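Local coordinates for protein RNA 2',3'-cyclic phosphodiesterase (Deinococcus radiodurans, PDB 5H7E) that belongs to the LigT-like phosphoesterases of the 2H clan, whose two-lobed fold carries two histidine-containing motifs, at residues 41-49 with 101-112. Numbering follows the deposited sequence.
With SO4 (sulfate ion), chain D.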
loop_
_atom_site.group_PDB
_atom_site.type_symbol
_atom_site.label_atom_id
_atom_site.label_comp_id
_atom_site.label_asym_id
_atom_site.label_seq_id
_atom_site.Cartn_x
_atom_site.Cartn_y
_atom_site.Cartn_z
ATOM N N MET A 41 -6.131 -5.428 0.993
ATOM C CA MET A 41 -5.452 -4.960 -0.224
ATOM C C MET A 41 -5.322 -3.441 -0.217
ATOM O O MET A 41 -6.280 -2.713 0.044
ATOM C CB MET A 41 -6.248 -5.378 -1.460
ATOM C CG MET A 41 -6.179 -6.897 -1.725
ATOM S SD MET A 41 -7.244 -7.336 -3.118
ATOM C CE MET A 41 -6.983 -9.119 -3.170
ATOM N N HIS A 42 -4.120 -2.960 -0.483
ATOM C CA HIS A 42 -3.892 -1.532 -0.475
ATOM C C HIS A 42 -2.613 -1.273 -1.269
ATOM O O HIS A 42 -1.831 -2.190 -1.567
ATOM C CB HIS A 42 -3.763 -0.962 0.952
ATOM C CG HIS A 42 -2.786 -1.698 1.752
ATOM N ND1 HIS A 42 -3.167 -2.586 2.742
ATOM C CD2 HIS A 42 -1.442 -1.663 1.768
ATOM C CE1 HIS A 42 -2.081 -3.115 3.275
ATOM N NE2 HIS A 42 -1.025 -2.605 2.675
ATOM N N VAL A 43 -2.427 0.001 -1.638
ATOM C CA VAL A 43 -1.196 0.446 -2.325
ATOM C C VAL A 43 -0.341 1.202 -1.302
ATOM O O VAL A 43 -0.679 2.329 -0.953
ATOM C CB VAL A 43 -1.506 1.363 -3.505
ATOM C CG1 VAL A 43 -0.189 1.785 -4.190
ATOM C CG2 VAL A 43 -2.452 0.723 -4.548
ATOM N N THR A 44 0.694 0.551 -0.758
ATOM C CA THR A 44 1.493 1.181 0.309
ATOM C C THR A 44 2.408 2.233 -0.274
ATOM O O THR A 44 3.074 1.999 -1.287
ATOM C CB THR A 44 2.314 0.128 0.997
ATOM O OG1 THR A 44 1.431 -0.855 1.515
ATOM C CG2 THR A 44 3.129 0.745 2.215
ATOM N N LEU A 45 2.491 3.383 0.396
ATOM C CA LEU A 45 3.440 4.434 0.024
ATOM C C LEU A 45 4.640 4.518 0.978
ATOM O O LEU A 45 5.739 4.853 0.540
ATOM C CB LEU A 45 2.729 5.798 0.001
ATOM C CG LEU A 45 1.828 6.071 -1.234
ATOM C CD1 LEU A 45 0.546 5.407 -1.185
ATOM C CD2 LEU A 45 1.608 7.584 -1.433
ATOM N N SER A 46 4.440 4.238 2.262
ATOM C CA SER A 46 5.548 4.193 3.189
ATOM C C SER A 46 5.109 3.395 4.405
ATOM O O SER A 46 3.955 3.482 4.843
ATOM C CB SER A 46 5.948 5.610 3.645
ATOM O OG SER A 46 7.147 5.499 4.425
ATOM N N TYR A 47 6.035 2.612 4.944
ATOM C CA TYR A 47 5.783 1.793 6.127
ATOM C C TYR A 47 6.661 2.284 7.265
ATOM O O TYR A 47 7.862 2.457 7.089
ATOM C CB TYR A 47 6.068 0.319 5.789
ATOM C CG TYR A 47 6.083 -0.578 6.977
ATOM C CD1 TYR A 47 4.972 -0.736 7.755
ATOM C CD2 TYR A 47 7.244 -1.263 7.326
ATOM C CE1 TYR A 47 4.996 -1.539 8.873
ATOM C CE2 TYR A 47 7.267 -2.098 8.436
ATOM C CZ TYR A 47 6.160 -2.207 9.198
ATOM O OH TYR A 47 6.197 -3.047 10.314
ATOM N N LEU A 48 6.043 2.485 8.428
ATOM C CA LEU A 48 6.670 3.083 9.612
ATOM C C LEU A 48 6.552 2.090 10.754
ATOM O O LEU A 48 5.520 2.038 11.451
ATOM C CB LEU A 48 5.957 4.397 9.963
ATOM C CG LEU A 48 5.984 5.526 8.902
ATOM C CD1 LEU A 48 5.042 5.309 7.740
ATOM C CD2 LEU A 48 5.569 6.819 9.565
ATOM N N PRO A 49 7.592 1.316 11.015
ATOM C CA PRO A 49 7.432 0.157 11.913
ATOM C C PRO A 49 7.254 0.493 13.372
ATOM O O PRO A 49 6.773 -0.358 14.134
ATOM C CB PRO A 49 8.728 -0.633 11.693
ATOM C CG PRO A 49 9.702 0.383 11.141
ATOM C CD PRO A 49 8.891 1.326 10.320
ATOM N N LEU A 101 1.738 9.552 -8.412
ATOM C CA LEU A 101 1.825 8.612 -7.278
ATOM C C LEU A 101 3.268 8.453 -6.791
ATOM O O LEU A 101 3.513 8.436 -5.575
ATOM C CB LEU A 101 1.219 7.278 -7.658
ATOM C CG LEU A 101 1.288 6.207 -6.540
ATOM C CD1 LEU A 101 0.516 6.636 -5.284
ATOM C CD2 LEU A 101 0.652 4.998 -7.118
ATOM N N THR A 102 4.235 8.277 -7.703
ATOM C CA THR A 102 5.634 8.255 -7.274
ATOM C C THR A 102 6.032 9.549 -6.570
ATOM O O THR A 102 6.689 9.511 -5.526
ATOM C CB THR A 102 6.573 7.986 -8.429
ATOM O OG1 THR A 102 6.259 6.673 -8.930
ATOM C CG2 THR A 102 8.050 8.056 -7.950
ATOM N N GLU A 103 5.645 10.700 -7.124
ATOM C CA GLU A 103 5.977 11.972 -6.500
ATOM C C GLU A 103 5.381 12.062 -5.100
ATOM O O GLU A 103 6.049 12.495 -4.170
ATOM C CB GLU A 103 5.461 13.114 -7.401
ATOM C CG GLU A 103 5.101 14.441 -6.783
ATOM C CD GLU A 103 4.390 15.413 -7.797
ATOM O OE1 GLU A 103 4.226 15.086 -8.979
ATOM O OE2 GLU A 103 3.999 16.513 -7.402
ATOM N N LEU A 104 4.154 11.616 -4.932
ATOM C CA LEU A 104 3.544 11.634 -3.591
ATOM C C LEU A 104 4.299 10.726 -2.636
ATOM O O LEU A 104 4.613 11.113 -1.505
ATOM C CB LEU A 104 2.081 11.217 -3.677
ATOM C CG LEU A 104 1.343 11.115 -2.315
ATOM C CD1 LEU A 104 1.299 12.479 -1.630
ATOM C CD2 LEU A 104 -0.082 10.653 -2.652
ATOM N N ALA A 105 4.621 9.515 -3.080
ATOM C CA ALA A 105 5.358 8.622 -2.193
ATOM C C ALA A 105 6.715 9.179 -1.821
ATOM O O ALA A 105 7.135 9.070 -0.659
ATOM C CB ALA A 105 5.514 7.255 -2.853
ATOM N N GLU A 106 7.434 9.773 -2.790
ATOM C CA GLU A 106 8.761 10.268 -2.463
ATOM C C GLU A 106 8.687 11.490 -1.544
ATOM O O GLU A 106 9.553 11.650 -0.664
ATOM C CB GLU A 106 9.555 10.597 -3.732
ATOM C CG GLU A 106 9.755 9.349 -4.610
ATOM C CD GLU A 106 10.658 8.274 -3.975
ATOM O OE1 GLU A 106 10.753 7.174 -4.561
ATOM O OE2 GLU A 106 11.285 8.517 -2.917
ATOM N N ASN A 107 7.702 12.391 -1.768
ATOM C CA ASN A 107 7.533 13.548 -0.866
ATOM C C ASN A 107 7.151 13.081 0.533
ATOM O O ASN A 107 7.606 13.657 1.531
ATOM C CB ASN A 107 6.441 14.490 -1.370
ATOM C CG ASN A 107 6.919 15.460 -2.449
ATOM O OD1 ASN A 107 6.911 16.654 -2.239
ATOM N ND2 ASN A 107 7.316 14.951 -3.582
ATOM N N LEU A 108 6.296 12.052 0.612
ATOM C CA LEU A 108 5.894 11.516 1.906
ATOM C C LEU A 108 7.101 10.952 2.646
ATOM O O LEU A 108 7.337 11.256 3.828
ATOM C CB LEU A 108 4.815 10.450 1.636
ATOM C CG LEU A 108 4.212 9.834 2.829
ATOM C CD1 LEU A 108 3.343 10.909 3.569
ATOM C CD2 LEU A 108 3.355 8.664 2.339
ATOM N N ARG A 109 7.888 10.127 1.950
ATOM C CA ARG A 109 9.058 9.520 2.582
ATOM C C ARG A 109 10.039 10.584 3.030
ATOM O O ARG A 109 10.643 10.475 4.114
ATOM C CB ARG A 109 9.710 8.523 1.601
ATOM C CG ARG A 109 8.816 7.320 1.391
ATOM C CD ARG A 109 9.346 6.517 0.205
ATOM N NE ARG A 109 8.555 5.303 0.031
ATOM C CZ ARG A 109 9.052 4.151 -0.428
ATOM N NH1 ARG A 109 10.348 4.089 -0.806
ATOM N NH2 ARG A 109 8.243 3.094 -0.487
ATOM N N ALA A 110 10.234 11.620 2.203
ATOM C CA ALA A 110 11.114 12.694 2.619
ATOM C C ALA A 110 10.562 13.422 3.837
ATOM O O ALA A 110 11.338 13.840 4.712
ATOM C CB ALA A 110 11.337 13.675 1.460
ATOM N N GLY A 111 9.247 13.676 3.853
ATOM C CA GLY A 111 8.668 14.384 4.987
ATOM C C GLY A 111 8.760 13.584 6.270
ATOM O O GLY A 111 8.953 14.147 7.345
ATOM N N ILE A 112 8.576 12.278 6.169
ATOM C CA ILE A 112 8.651 11.438 7.346
ATOM C C ILE A 112 10.060 11.491 7.926
ATOM O O ILE A 112 10.233 11.594 9.128
ATOM C CB ILE A 112 8.264 9.989 7.031
ATOM C CG1 ILE A 112 6.809 9.918 6.591
ATOM C CG2 ILE A 112 8.468 9.103 8.242
ATOM C CD1 ILE A 112 6.426 8.584 6.013
HETATM S S SO4 D . 3.050 -4.445 0.791
HETATM O O1 SO4 D . 3.476 -4.729 2.142
HETATM O O2 SO4 D . 3.881 -5.260 -0.115
HETATM O O3 SO4 D . 1.628 -4.762 0.771
HETATM O O4 SO4 D . 3.239 -3.082 0.443
HETATM O O HOH W 1 5.792 1.574 -0.348
#
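Two nitrogens on one edge of the Arg109 guanidinium, NE and NH2, share a single acceptor, Leu45 O. The NE bond to Leu45 O is 2.9 Å long and nearly straight at 163°; the one from NH2 to Leu45 O is more bent, at 3.2 Å. Leu45 O lies in the guanidinium plane, but NE approaches almost in line with the C=O bond, whereas NH2 stands well above the carbonyl plane. That carbonyl belongs to a classic beta bulge, in which Leu45 and Ser46 both face Tyr10 of strand 6-13. The Arg109 chain, extended from CG to NE, carries the guanidinium across to the bulge; its NH1 bonds Leu122 O. Leu45 CD2 lies 3.6 Å from Leu104 CG, the two side chains crossing at a slant, while Leu45 CB meets Leu108 CD2 at 3.8 Å. With OG trans to the backbone N (chi1 -173°), Ser46 sets OG against Ile112 CD1 at 3.5 Å, while its hydrogen bond goes to Asp121. Farther along, Leu48 CD2 and Ile112 CG2 meet tip to tip at 3.9 Å. Two N-H bonds from one charged group thus probably polarise the Leu45 carbonyl and tie the bulge to the helix.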